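Local coordinates for protein sulfhydryl oxidase 1 (Homo sapiens, PDB 3LLK) that probably uses bound flavin-adenine dinucleotide to oxidise thiols to disulfides, passing the electrons on to oxygen, at residues E172-A177 with N197-R202; N70-R75 with N79-S84; A17-A22 with L122-H127. All blocks are in the same frame, centred on the assembly; numbering follows the deposited sequence.

Interactions 1 and 3 belong to the flavin site, and interaction 2 lies away from it. Interaction 3 is the most central. It joins two crossing helices by apolar packing of buried residues, and the other side of helix 118-134 faces the cofactor. Interaction 1 sits further out: a buried methionine packs its methyl on a valine, and an exposed arginine lies along its side chain. Interactions 1 and 3 touch where Val-199 CG2 meets Trp-123 CZ2, and both reach FAD. Interaction 2 pairs a helix end with a short strand, about 21 Å from interaction 1 between nearest atoms. Its touching residues are buried and apolar, while charged groups lie on the outer helix face.

Interaction 1. Residues E172-A177 with N197-R202; sequences EQMAAA and NRVNAR. With FAD (flavin-adenine dinucleotide), chain D.
Met-174 meets Arg-198 and Val-199 where helix 165-179 packs against helix 185-203 in the FAD-binding helical fold of the Erv1/Alr family. The Cys-164 to Cys-167 disulfide sits at the start of helix 165-179; by family likeness it is probably the redox-active pair beside the flavin.

The apolar part is small and tight. The thioether crosses Val-199 at about a right angle, and Met-174 CE lies 3.5 Å from Val-199 CG2, closer than usual for two methyl carbons. The bend at the last torsion of Met-174 (chi3 -83°) turns CE toward the valine. Trp-191 and Ser-195 of helix 185-203 also touch this methionine.

The second part is polar against apolar. Arg-198 runs past Met-174 in the opposite direction, and its NH1 comes obliquely to within 3.5 Å of Met-174 CG. This is van der Waals cover; no hydrogen bond joins the segments. Arg-198 NH2 and Arg-202 NH1 bind a citrate, probably from the crystallisation liquor. Arg-202 NH1 also donates to Arg-198 O at 3.0 Å.

The third part is the cofactor. Val-199 CG1 leans toward the ribityl O2' of FAD. Asn-200 ND2 bridges two acceptors: Asn-197 OD1, by a bent bond, and adenine N7A of FAD, at 3.0 Å with an N-H...N angle of 158°.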
loop_
_atom_site.group_PDB
_atom_site.type_symbol
_atom_site.label_atom_id
_atom_site.label_comp_id
_atom_site.label_asym_id
_atom_site.label_seq_id
_atom_site.Cartn_x
_atom_site.Cartn_y
_atom_site.Cartn_z
ATOM N N GLU A 172 -3.831 -13.305 0.433
ATOM C CA GLU A 172 -4.076 -14.033 1.675
ATOM C C GLU A 172 -3.438 -15.426 1.622
ATOM O O GLU A 172 -3.048 -15.985 2.651
ATOM C CB GLU A 172 -5.586 -14.146 1.916
ATOM C CG GLU A 172 -5.992 -15.001 3.107
ATOM C CD GLU A 172 -5.431 -14.503 4.423
ATOM O OE1 GLU A 172 -4.976 -13.341 4.490
ATOM O OE2 GLU A 172 -5.459 -15.275 5.403
ATOM N N GLN A 173 -3.330 -15.977 0.417
ATOM C CA GLN A 173 -2.742 -17.300 0.249
ATOM C C GLN A 173 -1.297 -17.268 0.735
ATOM O O GLN A 173 -0.830 -18.192 1.408
ATOM C CB GLN A 173 -2.802 -17.721 -1.228
ATOM C CG GLN A 173 -4.222 -17.763 -1.789
ATOM C CD GLN A 173 -4.272 -17.857 -3.310
ATOM O OE1 GLN A 173 -3.391 -17.348 -4.005
ATOM N NE2 GLN A 173 -5.322 -18.482 -3.831
ATOM N N MET A 174 -0.604 -16.183 0.406
ATOM C CA MET A 174 0.785 -16.022 0.791
ATOM C C MET A 174 0.931 -15.785 2.292
ATOM O O MET A 174 1.763 -16.415 2.946
ATOM C CB MET A 174 1.416 -14.867 -0.002
ATOM C CG MET A 174 1.261 -14.993 -1.526
ATOM S SD MET A 174 2.313 -13.888 -2.507
ATOM C CE MET A 174 1.351 -12.349 -2.490
ATOM N N ALA A 175 0.110 -14.892 2.839
ATOM C CA ALA A 175 0.168 -14.565 4.261
ATOM C C ALA A 175 0.136 -15.784 5.184
ATOM O O ALA A 175 1.062 -16.003 5.967
ATOM C CB ALA A 175 -0.967 -13.610 4.622
ATOM N N ALA A 176 -0.926 -16.575 5.092
ATOM C CA ALA A 176 -1.068 -17.761 5.940
ATOM C C ALA A 176 0.048 -18.765 5.682
ATOM O O ALA A 176 0.443 -19.525 6.570
ATOM C CB ALA A 176 -2.427 -18.419 5.699
ATOM N N ALA A 177 0.555 -18.772 4.457
ATOM C CA ALA A 177 1.622 -19.685 4.105
ATOM C C ALA A 177 2.932 -19.312 4.803
ATOM O O ALA A 177 3.724 -20.191 5.154
ATOM C CB ALA A 177 1.812 -19.699 2.589
ATOM N N ASN A 197 6.616 -9.987 -5.816
ATOM C CA ASN A 197 7.235 -10.580 -6.994
ATOM C C ASN A 197 6.595 -11.912 -7.370
ATOM O O ASN A 197 6.530 -12.269 -8.546
ATOM C CB ASN A 197 8.752 -10.722 -6.809
ATOM C CG ASN A 197 9.511 -9.481 -7.291
ATOM O OD1 ASN A 197 9.068 -8.798 -8.214
ATOM N ND2 ASN A 197 10.660 -9.201 -6.686
ATOM N N ARG A 198 6.091 -12.644 -6.384
ATOM C CA ARG A 198 5.441 -13.918 -6.674
ATOM C C ARG A 198 4.151 -13.636 -7.461
ATOM O O ARG A 198 3.735 -14.428 -8.310
ATOM C CB ARG A 198 5.133 -14.654 -5.377
ATOM C CG ARG A 198 6.380 -15.027 -4.576
ATOM C CD ARG A 198 6.002 -15.875 -3.372
ATOM N NE ARG A 198 5.439 -17.147 -3.800
ATOM C CZ ARG A 198 4.456 -17.782 -3.173
ATOM N NH1 ARG A 198 3.917 -17.257 -2.082
ATOM N NH2 ARG A 198 4.020 -18.947 -3.633
ATOM N N VAL A 199 3.528 -12.495 -7.171
ATOM C CA VAL A 199 2.315 -12.082 -7.869
ATOM C C VAL A 199 2.716 -11.627 -9.267
ATOM O O VAL A 199 2.033 -11.927 -10.254
ATOM C CB VAL A 199 1.600 -10.908 -7.130
ATOM C CG1 VAL A 199 0.480 -10.330 -7.998
ATOM C CG2 VAL A 199 1.017 -11.413 -5.814
ATOM N N ASN A 200 3.835 -10.910 -9.347
ATOM C CA ASN A 200 4.327 -10.421 -10.625
ATOM C C ASN A 200 4.556 -11.578 -11.593
ATOM O O ASN A 200 4.233 -11.482 -12.780
ATOM C CB ASN A 200 5.639 -9.636 -10.447
ATOM C CG ASN A 200 5.427 -8.271 -9.812
ATOM O OD1 ASN A 200 4.302 -7.775 -9.738
ATOM N ND2 ASN A 200 6.515 -7.651 -9.357
ATOM N N ALA A 201 5.110 -12.671 -11.076
ATOM C CA ALA A 201 5.396 -13.842 -11.893
ATOM C C ALA A 201 4.136 -14.457 -12.506
ATOM O O ALA A 201 4.131 -14.806 -13.685
ATOM C CB ALA A 201 6.147 -14.889 -11.067
ATOM N N ARG A 202 3.076 -14.591 -11.713
ATOM C CA ARG A 202 1.832 -15.168 -12.218
ATOM C C ARG A 202 1.121 -14.272 -13.219
ATOM O O ARG A 202 0.408 -14.768 -14.095
ATOM C CB ARG A 202 0.845 -15.477 -11.082
ATOM C CG ARG A 202 1.018 -16.834 -10.420
ATOM C CD ARG A 202 2.103 -16.788 -9.388
ATOM N NE ARG A 202 2.282 -18.067 -8.713
ATOM C CZ ARG A 202 3.270 -18.309 -7.861
ATOM N NH1 ARG A 202 4.149 -17.350 -7.593
ATOM N NH2 ARG A 202 3.389 -19.504 -7.298
HETATM P PA FAD D . 2.026 -3.139 -9.594
HETATM O O1A FAD D . 0.733 -2.555 -9.142
HETATM O O2A FAD D . 2.342 -4.589 -9.494
HETATM O O5B FAD D . 3.231 -2.375 -8.942
HETATM C C5B FAD D . 3.194 -1.044 -8.424
HETATM C C4B FAD D . 4.611 -0.579 -8.642
HETATM O O4B FAD D . 5.323 -0.969 -7.437
HETATM C C3B FAD D . 5.492 -0.753 -9.898
HETATM O O3B FAD D . 5.249 0.160 -10.967
HETATM C C2B FAD D . 6.817 -0.729 -9.281
HETATM O O2B FAD D . 7.394 0.534 -9.149
HETATM C C1B FAD D . 6.640 -1.319 -7.874
HETATM N N9A FAD D . 6.856 -2.716 -7.659
HETATM C C8A FAD D . 6.749 -3.850 -8.506
HETATM N N7A FAD D . 7.062 -4.989 -7.983
HETATM C C5A FAD D . 7.422 -4.622 -6.692
HETATM C C6A FAD D . 7.907 -5.415 -5.635
HETATM N N6A FAD D . 8.128 -6.732 -5.741
HETATM N N1A FAD D . 8.231 -4.829 -4.426
HETATM C C2A FAD D . 8.173 -3.485 -4.215
HETATM N N3A FAD D . 7.693 -2.687 -5.264
HETATM C C4A FAD D . 7.327 -3.320 -6.493
HETATM N N1 FAD D . -4.320 -8.741 -10.018
HETATM C C2 FAD D . -4.743 -9.849 -10.721
HETATM O O2 FAD D . -5.064 -9.667 -11.907
HETATM N N3 FAD D . -4.695 -10.989 -9.929
HETATM C C4 FAD D . -4.288 -11.106 -8.577
HETATM O O4 FAD D . -4.351 -12.233 -7.985
HETATM C C4X FAD D . -3.886 -9.937 -7.963
HETATM N N5 FAD D . -3.557 -9.925 -6.569
HETATM C C5X FAD D . -3.248 -8.746 -5.839
HETATM C C6 FAD D . -3.057 -8.853 -4.448
HETATM C C7 FAD D . -2.723 -7.672 -3.727
HETATM C C7M FAD D . -2.533 -7.864 -2.222
HETATM C C8 FAD D . -2.582 -6.413 -4.385
HETATM C C8M FAD D . -2.201 -5.064 -3.809
HETATM C C9 FAD D . -2.814 -6.342 -5.759
HETATM C C9A FAD D . -3.198 -7.450 -6.558
HETATM N N10 FAD D . -3.473 -7.617 -8.010
HETATM C C10 FAD D . -3.900 -8.716 -8.708
HETATM C "C1'" FAD D . -3.142 -6.490 -8.824
HETATM C "C2'" FAD D . -1.762 -6.401 -9.400
HETATM O "O2'" FAD D . -0.779 -6.880 -8.448
HETATM C "C3'" FAD D . -1.287 -5.069 -9.896
HETATM O "O3'" FAD D . -1.416 -4.094 -8.869
HETATM C "C4'" FAD D . -1.804 -4.517 -11.214
HETATM O "O4'" FAD D . -1.894 -5.572 -12.217
HETATM C "C5'" FAD D . -1.156 -3.323 -11.768
HETATM O "O5'" FAD D . 0.183 -3.696 -12.102
HETATM P P FAD D . 1.344 -2.702 -12.376
HETATM O O1P FAD D . 2.063 -3.334 -13.483
HETATM O O2P FAD D . 0.878 -1.314 -12.630
HETATM O O3P FAD D . 2.305 -2.648 -11.085
#

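Interaction 2. Residues N70-R75 with N79-S84; sequences NEWLKR and NKIPYS
The indole of Trp-72 meets Ile-81 at its edge: CH2, on the six-membered ring, lies 4.0 Å from Ile-81 CG2, which sits near the ring plane. The contact joins helix 60-75 to the short strand 80-82 of a two-stranded antiparallel sheet, in the N-terminal helical half of the chain. Phe-85 also meets this indole, with its ring plane turned by about 60°, and Phe-86 and Ala-89 of helix 83-92 touch it too. The guanidinium of Arg-75 has Glu-71 C and Trp-72 N at its edge, in plane.

Helix 60-75 ends, the chain turns, and strand 80-82 passes across the end of the helix. The strand pairs antiparallel with 36-38, with Ile-81 hydrogen-bonded to Leu-37 through the backbone. Pro-82 is the N-cap of helix 83-92. This half of the chain is probably the degenerate partner in the pseudo-dimer of sulfhydryl oxidase domains.

Ile-81 points at the helix and splits its contacts between two branches. CG2 stands anti to the backbone N and goes to the tryptophan. CG1 lies beside that N (chi1 -65°), and the extended chain beyond it carries CD1 to 4.3 Å from Leu-73 CD2. Trp-72 and Leu-73 both leave the helix to the side, and their ends swing back toward the strand. Ile-81 therefore fits against two successive helix residues. All three are buried, and no hydrogen bond links the segments.

On the helix, Glu-71 gathers two of its neighbours. Arg-75 NE makes a weak bond to Glu-71 O. Lys-74 forms a salt bridge with Glu-71: NZ lies 2.8 Å from OE2, which accepts through its syn lone pair.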
loop_
_atom_site.group_PDB
_atom_site.type_symbol
_atom_site.label_atom_id
_atom_site.label_comp_id
_atom_site.label_asym_id
_atom_site.label_seq_id
_atom_site.Cartn_x
_atom_site.Cartn_y
_atom_site.Cartn_z
ATOM N N ASN A 70 -8.095 9.339 12.601
ATOM C CA ASN A 70 -7.674 8.285 13.513
ATOM C C ASN A 70 -8.317 8.500 14.887
ATOM O O ASN A 70 -8.894 7.575 15.465
ATOM C CB ASN A 70 -6.150 8.286 13.658
ATOM C CG ASN A 70 -5.632 7.058 14.382
ATOM O OD1 ASN A 70 -4.603 7.109 15.054
ATOM N ND2 ASN A 70 -6.335 5.946 14.239
ATOM N N GLU A 71 -8.216 9.726 15.398
ATOM C CA GLU A 71 -8.776 10.063 16.708
ATOM C C GLU A 71 -10.301 9.970 16.736
ATOM O O GLU A 71 -10.888 9.538 17.731
ATOM C CB GLU A 71 -8.323 11.464 17.134
ATOM C CG GLU A 71 -6.854 11.528 17.510
ATOM C CD GLU A 71 -6.451 10.401 18.452
ATOM O OE1 GLU A 71 -7.133 10.206 19.483
ATOM O OE2 GLU A 71 -5.451 9.707 18.169
ATOM N N TRP A 72 -10.944 10.368 15.643
ATOM C CA TRP A 72 -12.395 10.280 15.574
ATOM C C TRP A 72 -12.813 8.811 15.703
ATOM O O TRP A 72 -13.767 8.485 16.411
ATOM C CB TRP A 72 -12.906 10.830 14.246
ATOM C CG TRP A 72 -14.393 10.756 14.129
ATOM C CD1 TRP A 72 -15.302 11.648 14.627
ATOM C CD2 TRP A 72 -15.154 9.720 13.492
ATOM N NE1 TRP A 72 -16.581 11.234 14.335
ATOM C CE2 TRP A 72 -16.519 10.051 13.641
ATOM C CE3 TRP A 72 -14.814 8.541 12.812
ATOM C CZ2 TRP A 72 -17.550 9.246 13.135
ATOM C CZ3 TRP A 72 -15.839 7.738 12.307
ATOM C CH2 TRP A 72 -17.190 8.097 12.472
ATOM N N LEU A 73 -12.100 7.933 15.004
ATOM C CA LEU A 73 -12.386 6.499 15.043
ATOM C C LEU A 73 -12.195 5.940 16.446
ATOM O O LEU A 73 -13.027 5.170 16.934
ATOM C CB LEU A 73 -11.475 5.736 14.076
ATOM C CG LEU A 73 -11.818 5.810 12.589
ATOM C CD1 LEU A 73 -10.718 5.149 11.763
ATOM C CD2 LEU A 73 -13.153 5.116 12.354
ATOM N N LYS A 74 -11.088 6.324 17.079
ATOM C CA LYS A 74 -10.770 5.867 18.425
ATOM C C LYS A 74 -11.847 6.260 19.429
ATOM O O LYS A 74 -12.080 5.547 20.399
ATOM C CB LYS A 74 -9.411 6.428 18.864
ATOM C CG LYS A 74 -8.220 5.718 18.220
ATOM C CD LYS A 74 -6.924 6.505 18.365
ATOM C CE LYS A 74 -6.544 6.720 19.817
ATOM N NZ LYS A 74 -5.337 7.586 19.949
ATOM N N ARG A 75 -12.511 7.386 19.193
ATOM C CA ARG A 75 -13.564 7.840 20.093
ATOM C C ARG A 75 -14.885 7.094 19.932
ATOM O O ARG A 75 -15.637 6.963 20.895
ATOM C CB ARG A 75 -13.804 9.340 19.924
ATOM C CG ARG A 75 -12.826 10.192 20.696
ATOM C CD ARG A 75 -13.075 11.648 20.420
ATOM N NE ARG A 75 -12.775 11.974 19.032
ATOM C CZ ARG A 75 -13.144 13.103 18.438
ATOM N NH1 ARG A 75 -13.832 14.013 19.114
ATOM N NH2 ARG A 75 -12.825 13.321 17.172
ATOM N N ASN A 79 -19.934 -0.438 18.382
ATOM C CA ASN A 79 -19.355 -1.567 17.674
ATOM C C ASN A 79 -19.696 -1.444 16.191
ATOM O O ASN A 79 -19.056 -2.061 15.343
ATOM C CB ASN A 79 -19.910 -2.881 18.239
ATOM C CG ASN A 79 -19.130 -4.104 17.771
ATOM O OD1 ASN A 79 -19.198 -4.503 16.602
ATOM N ND2 ASN A 79 -18.381 -4.707 18.691
ATOM N N LYS A 80 -20.704 -0.634 15.886
ATOM C CA LYS A 80 -21.134 -0.442 14.506
ATOM C C LYS A 80 -21.069 1.027 14.120
ATOM O O LYS A 80 -21.537 1.898 14.860
ATOM C CB LYS A 80 -22.565 -0.956 14.327
ATOM C CG LYS A 80 -22.740 -2.426 14.680
ATOM C CD LYS A 80 -24.210 -2.811 14.833
ATOM C CE LYS A 80 -24.962 -2.829 13.505
ATOM N NZ LYS A 80 -25.045 -1.489 12.877
ATOM N N ILE A 81 -20.486 1.298 12.957
ATOM C CA ILE A 81 -20.362 2.662 12.457
ATOM C C ILE A 81 -20.927 2.728 11.045
ATOM O O ILE A 81 -20.366 2.140 10.123
ATOM C CB ILE A 81 -18.880 3.120 12.407
ATOM C CG1 ILE A 81 -18.304 3.199 13.824
ATOM C CG2 ILE A 81 -18.774 4.468 11.703
ATOM C CD1 ILE A 81 -16.847 3.626 13.880
ATOM N N PRO A 82 -22.066 3.418 10.861
ATOM C CA PRO A 82 -22.642 3.515 9.516
ATOM C C PRO A 82 -21.659 4.246 8.605
ATOM O O PRO A 82 -21.030 5.233 9.013
ATOM C CB PRO A 82 -23.916 4.331 9.740
ATOM C CG PRO A 82 -24.309 3.996 11.142
ATOM C CD PRO A 82 -22.969 4.004 11.865
ATOM N N TYR A 83 -21.516 3.783 7.372
ATOM C CA TYR A 83 -20.591 4.468 6.488
ATOM C C TYR A 83 -20.993 5.934 6.329
ATOM O O TYR A 83 -20.131 6.820 6.266
ATOM C CB TYR A 83 -20.530 3.815 5.110
ATOM C CG TYR A 83 -19.518 4.497 4.244
ATOM C CD1 TYR A 83 -18.149 4.373 4.513
ATOM C CD2 TYR A 83 -19.917 5.359 3.221
ATOM C CE1 TYR A 83 -17.207 5.096 3.789
ATOM C CE2 TYR A 83 -18.982 6.091 2.491
ATOM C CZ TYR A 83 -17.630 5.957 2.782
ATOM O OH TYR A 83 -16.710 6.703 2.087
ATOM N N SER A 84 -22.295 6.195 6.268
ATOM C CA SER A 84 -22.769 7.570 6.102
ATOM C C SER A 84 -22.219 8.457 7.220
ATOM O O SER A 84 -21.893 9.622 6.999
ATOM C CB SER A 84 -24.310 7.617 6.073
ATOM O OG SER A 84 -24.887 6.978 7.199
#

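Interaction 3. Residues A17-A22 with L122-H127; sequences ADLESA and LWVLFH. With FAD (flavin-adenine dinucleotide), chain D.
Two helices, 16-30 and 118-134, cross nearly at right angles here, with all touching residues buried, and join the N-terminal half of the chain to the Erv1/Alr-type half. Leu-19 and Ala-22 meet Val-124 and Leu-125. The axes of segments 17-22 and 122-127 come within 9.2 Å, at an angle of 98°.

Leu-19 does most of the touching through one methyl. Its CD2 lies 4.0 Å from Val-124 CG1, the two side chains crossing at about a right angle, and it also rests on the backbone at Leu-125 CA. Ala-22 CB points at the other helix and meets Leu-125 CD2 at 4.2 Å. Ile-26, one turn on, also touches Leu-125.

Helix 118-134 turns its other side to FAD. Trp-123 CG lies beside the backbone N (chi1 -89°), and the indole reaches the flavin with one face under C8M of FAD. Its NE1 donates to O2' of FAD at 2.8 Å in a nearly straight bond of 165°. A leucine in place of Trp-123 would probably leave O2' without this donor and open a gap beside the flavin methyl C8M.

His-127, one turn later, lies beneath the adenine: C2A of FAD sits 3.1 Å above the plane of its ring, over the centre. His-127 NE2 is hydrogen-bonded to His-196 ND1, and the His-196 ring stacks with Trp-123. One helix thus serves both ends of the cofactor, an arrangement that fits the helical FAD site of Erv-type sulfhydryl oxidases.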
loop_
_atom_site.group_PDB
_atom_site.type_symbol
_atom_site.label_atom_id
_atom_site.label_comp_id
_atom_site.label_asym_id
_atom_site.label_seq_id
_atom_site.Cartn_x
_atom_site.Cartn_y
_atom_site.Cartn_z
ATOM N N ALA A 17 1.181 12.209 -5.609
ATOM C CA ALA A 17 -0.158 12.131 -6.180
ATOM C C ALA A 17 -0.706 10.701 -6.131
ATOM O O ALA A 17 -1.891 10.500 -5.861
ATOM C CB ALA A 17 -0.152 12.644 -7.632
ATOM N N ASP A 18 0.144 9.713 -6.405
ATOM C CA ASP A 18 -0.303 8.325 -6.363
ATOM C C ASP A 18 -0.665 7.948 -4.925
ATOM O O ASP A 18 -1.674 7.286 -4.688
ATOM C CB ASP A 18 0.779 7.363 -6.885
ATOM C CG ASP A 18 1.075 7.539 -8.374
ATOM O OD1 ASP A 18 0.141 7.423 -9.211
ATOM O OD2 ASP A 18 2.258 7.780 -8.707
ATOM N N LEU A 19 0.148 8.381 -3.964
ATOM C CA LEU A 19 -0.108 8.049 -2.568
ATOM C C LEU A 19 -1.386 8.697 -2.027
ATOM O O LEU A 19 -2.190 8.029 -1.376
ATOM C CB LEU A 19 1.101 8.436 -1.697
ATOM C CG LEU A 19 2.411 7.692 -2.006
ATOM C CD1 LEU A 19 3.576 8.332 -1.247
ATOM C CD2 LEU A 19 2.270 6.221 -1.621
ATOM N N GLU A 20 -1.573 9.988 -2.285
ATOM C CA GLU A 20 -2.771 10.676 -1.809
ATOM C C GLU A 20 -4.036 10.162 -2.512
ATOM O O GLU A 20 -5.110 10.120 -1.912
ATOM C CB GLU A 20 -2.638 12.191 -2.005
ATOM C CG GLU A 20 -1.425 12.782 -1.292
ATOM C CD GLU A 20 -1.411 14.304 -1.278
ATOM O OE1 GLU A 20 -1.916 14.928 -2.239
ATOM O OE2 GLU A 20 -0.876 14.876 -0.310
ATOM N N SER A 21 -3.908 9.775 -3.777
ATOM C CA SER A 21 -5.050 9.243 -4.513
ATOM C C SER A 21 -5.440 7.901 -3.909
ATOM O O SER A 21 -6.625 7.578 -3.813
ATOM C CB SER A 21 -4.719 9.071 -6.000
ATOM O OG SER A 21 -4.632 10.325 -6.659
ATOM N N ALA A 22 -4.437 7.117 -3.506
ATOM C CA ALA A 22 -4.695 5.828 -2.880
ATOM C C ALA A 22 -5.529 6.074 -1.617
ATOM O O ALA A 22 -6.566 5.439 -1.415
ATOM C CB ALA A 22 -3.366 5.129 -2.526
ATOM N N LEU A 122 -1.948 0.974 -4.387
ATOM C CA LEU A 122 -2.083 0.270 -3.118
ATOM C C LEU A 122 -0.784 -0.464 -2.778
ATOM O O LEU A 122 -0.335 -0.429 -1.631
ATOM C CB LEU A 122 -3.262 -0.704 -3.168
ATOM C CG LEU A 122 -3.693 -1.240 -1.801
ATOM C CD1 LEU A 122 -4.031 -0.069 -0.875
ATOM C CD2 LEU A 122 -4.894 -2.167 -1.976
ATOM N N TRP A 123 -0.184 -1.117 -3.773
ATOM C CA TRP A 123 1.092 -1.798 -3.577
ATOM C C TRP A 123 2.119 -0.768 -3.108
ATOM O O TRP A 123 2.846 -0.999 -2.138
ATOM C CB TRP A 123 1.605 -2.409 -4.888
ATOM C CG TRP A 123 1.137 -3.805 -5.172
ATOM C CD1 TRP A 123 0.467 -4.236 -6.281
ATOM C CD2 TRP A 123 1.364 -4.968 -4.363
ATOM N NE1 TRP A 123 0.265 -5.595 -6.214
ATOM C CE2 TRP A 123 0.804 -6.068 -5.047
ATOM C CE3 TRP A 123 1.990 -5.185 -3.126
ATOM C CZ2 TRP A 123 0.848 -7.373 -4.535
ATOM C CZ3 TRP A 123 2.033 -6.488 -2.616
ATOM C CH2 TRP A 123 1.463 -7.561 -3.324
ATOM N N VAL A 124 2.184 0.366 -3.807
ATOM C CA VAL A 124 3.155 1.398 -3.460
ATOM C C VAL A 124 2.951 1.846 -2.028
ATOM O O VAL A 124 3.910 1.886 -1.259
ATOM C CB VAL A 124 3.075 2.620 -4.410
ATOM C CG1 VAL A 124 4.141 3.666 -4.021
ATOM C CG2 VAL A 124 3.318 2.170 -5.839
ATOM N N LEU A 125 1.703 2.144 -1.668
ATOM C CA LEU A 125 1.368 2.571 -0.309
ATOM C C LEU A 125 1.809 1.522 0.711
ATOM O O LEU A 125 2.468 1.854 1.699
ATOM C CB LEU A 125 -0.145 2.820 -0.182
ATOM C CG LEU A 125 -0.757 3.064 1.212
ATOM C CD1 LEU A 125 -0.055 4.235 1.895
ATOM C CD2 LEU A 125 -2.262 3.356 1.087
ATOM N N PHE A 126 1.457 0.257 0.466
ATOM C CA PHE A 126 1.819 -0.836 1.376
ATOM C C PHE A 126 3.338 -0.941 1.594
ATOM O O PHE A 126 3.806 -1.008 2.732
ATOM C CB PHE A 126 1.295 -2.194 0.858
ATOM C CG PHE A 126 -0.204 -2.391 0.999
ATOM C CD1 PHE A 126 -0.983 -1.533 1.776
ATOM C CD2 PHE A 126 -0.830 -3.451 0.345
ATOM C CE1 PHE A 126 -2.373 -1.728 1.894
ATOM C CE2 PHE A 126 -2.213 -3.656 0.457
ATOM C CZ PHE A 126 -2.982 -2.792 1.231
ATOM N N HIS A 127 4.099 -0.990 0.502
ATOM C CA HIS A 127 5.555 -1.082 0.599
ATOM C C HIS A 127 6.101 0.100 1.396
ATOM O O HIS A 127 6.972 -0.053 2.255
ATOM C CB HIS A 127 6.199 -1.085 -0.794
ATOM C CG HIS A 127 5.990 -2.353 -1.557
ATOM N ND1 HIS A 127 6.505 -3.562 -1.142
ATOM C CD2 HIS A 127 5.294 -2.611 -2.691
ATOM C CE1 HIS A 127 6.134 -4.508 -1.983
ATOM N NE2 HIS A 127 5.400 -3.957 -2.933
HETATM P PA FAD D . 2.026 -3.139 -9.594
HETATM O O1A FAD D . 0.733 -2.555 -9.142
HETATM O O2A FAD D . 2.342 -4.589 -9.494
HETATM O O5B FAD D . 3.231 -2.375 -8.942
HETATM C C5B FAD D . 3.194 -1.044 -8.424
HETATM C C4B FAD D . 4.611 -0.579 -8.642
HETATM O O4B FAD D . 5.323 -0.969 -7.437
HETATM C C3B FAD D . 5.492 -0.753 -9.898
HETATM O O3B FAD D . 5.249 0.160 -10.967
HETATM C C2B FAD D . 6.817 -0.729 -9.281
HETATM O O2B FAD D . 7.394 0.534 -9.149
HETATM C C1B FAD D . 6.640 -1.319 -7.874
HETATM N N9A FAD D . 6.856 -2.716 -7.659
HETATM C C8A FAD D . 6.749 -3.850 -8.506
HETATM N N7A FAD D . 7.062 -4.989 -7.983
HETATM C C5A FAD D . 7.422 -4.622 -6.692
HETATM C C6A FAD D . 7.907 -5.415 -5.635
HETATM N N6A FAD D . 8.128 -6.732 -5.741
HETATM N N1A FAD D . 8.231 -4.829 -4.426
HETATM C C2A FAD D . 8.173 -3.485 -4.215
HETATM N N3A FAD D . 7.693 -2.687 -5.264
HETATM C C4A FAD D . 7.327 -3.320 -6.493
HETATM N N1 FAD D . -4.320 -8.741 -10.018
HETATM C C2 FAD D . -4.743 -9.849 -10.721
HETATM O O2 FAD D . -5.064 -9.667 -11.907
HETATM N N3 FAD D . -4.695 -10.989 -9.929
HETATM C C4 FAD D . -4.288 -11.106 -8.577
HETATM O O4 FAD D . -4.351 -12.233 -7.985
HETATM C C4X FAD D . -3.886 -9.937 -7.963
HETATM N N5 FAD D . -3.557 -9.925 -6.569
HETATM C C5X FAD D . -3.248 -8.746 -5.839
HETATM C C6 FAD D . -3.057 -8.853 -4.448
HETATM C C7 FAD D . -2.723 -7.672 -3.727
HETATM C C7M FAD D . -2.533 -7.864 -2.222
HETATM C C8 FAD D . -2.582 -6.413 -4.385
HETATM C C8M FAD D . -2.201 -5.064 -3.809
HETATM C C9 FAD D . -2.814 -6.342 -5.759
HETATM C C9A FAD D . -3.198 -7.450 -6.558
HETATM N N10 FAD D . -3.473 -7.617 -8.010
HETATM C C10 FAD D . -3.900 -8.716 -8.708
HETATM C "C1'" FAD D . -3.142 -6.490 -8.824
HETATM C "C2'" FAD D . -1.762 -6.401 -9.400
HETATM O "O2'" FAD D . -0.779 -6.880 -8.448
HETATM C "C3'" FAD D . -1.287 -5.069 -9.896
HETATM O "O3'" FAD D . -1.416 -4.094 -8.869
HETATM C "C4'" FAD D . -1.804 -4.517 -11.214
HETATM O "O4'" FAD D . -1.894 -5.572 -12.217
HETATM C "C5'" FAD D . -1.156 -3.323 -11.768
HETATM O "O5'" FAD D . 0.183 -3.696 -12.102
HETATM P P FAD D . 1.344 -2.702 -12.376
HETATM O O1P FAD D . 2.063 -3.334 -13.483
HETATM O O2P FAD D . 0.878 -1.314 -12.630
HETATM O O3P FAD D . 2.305 -2.648 -11.085
#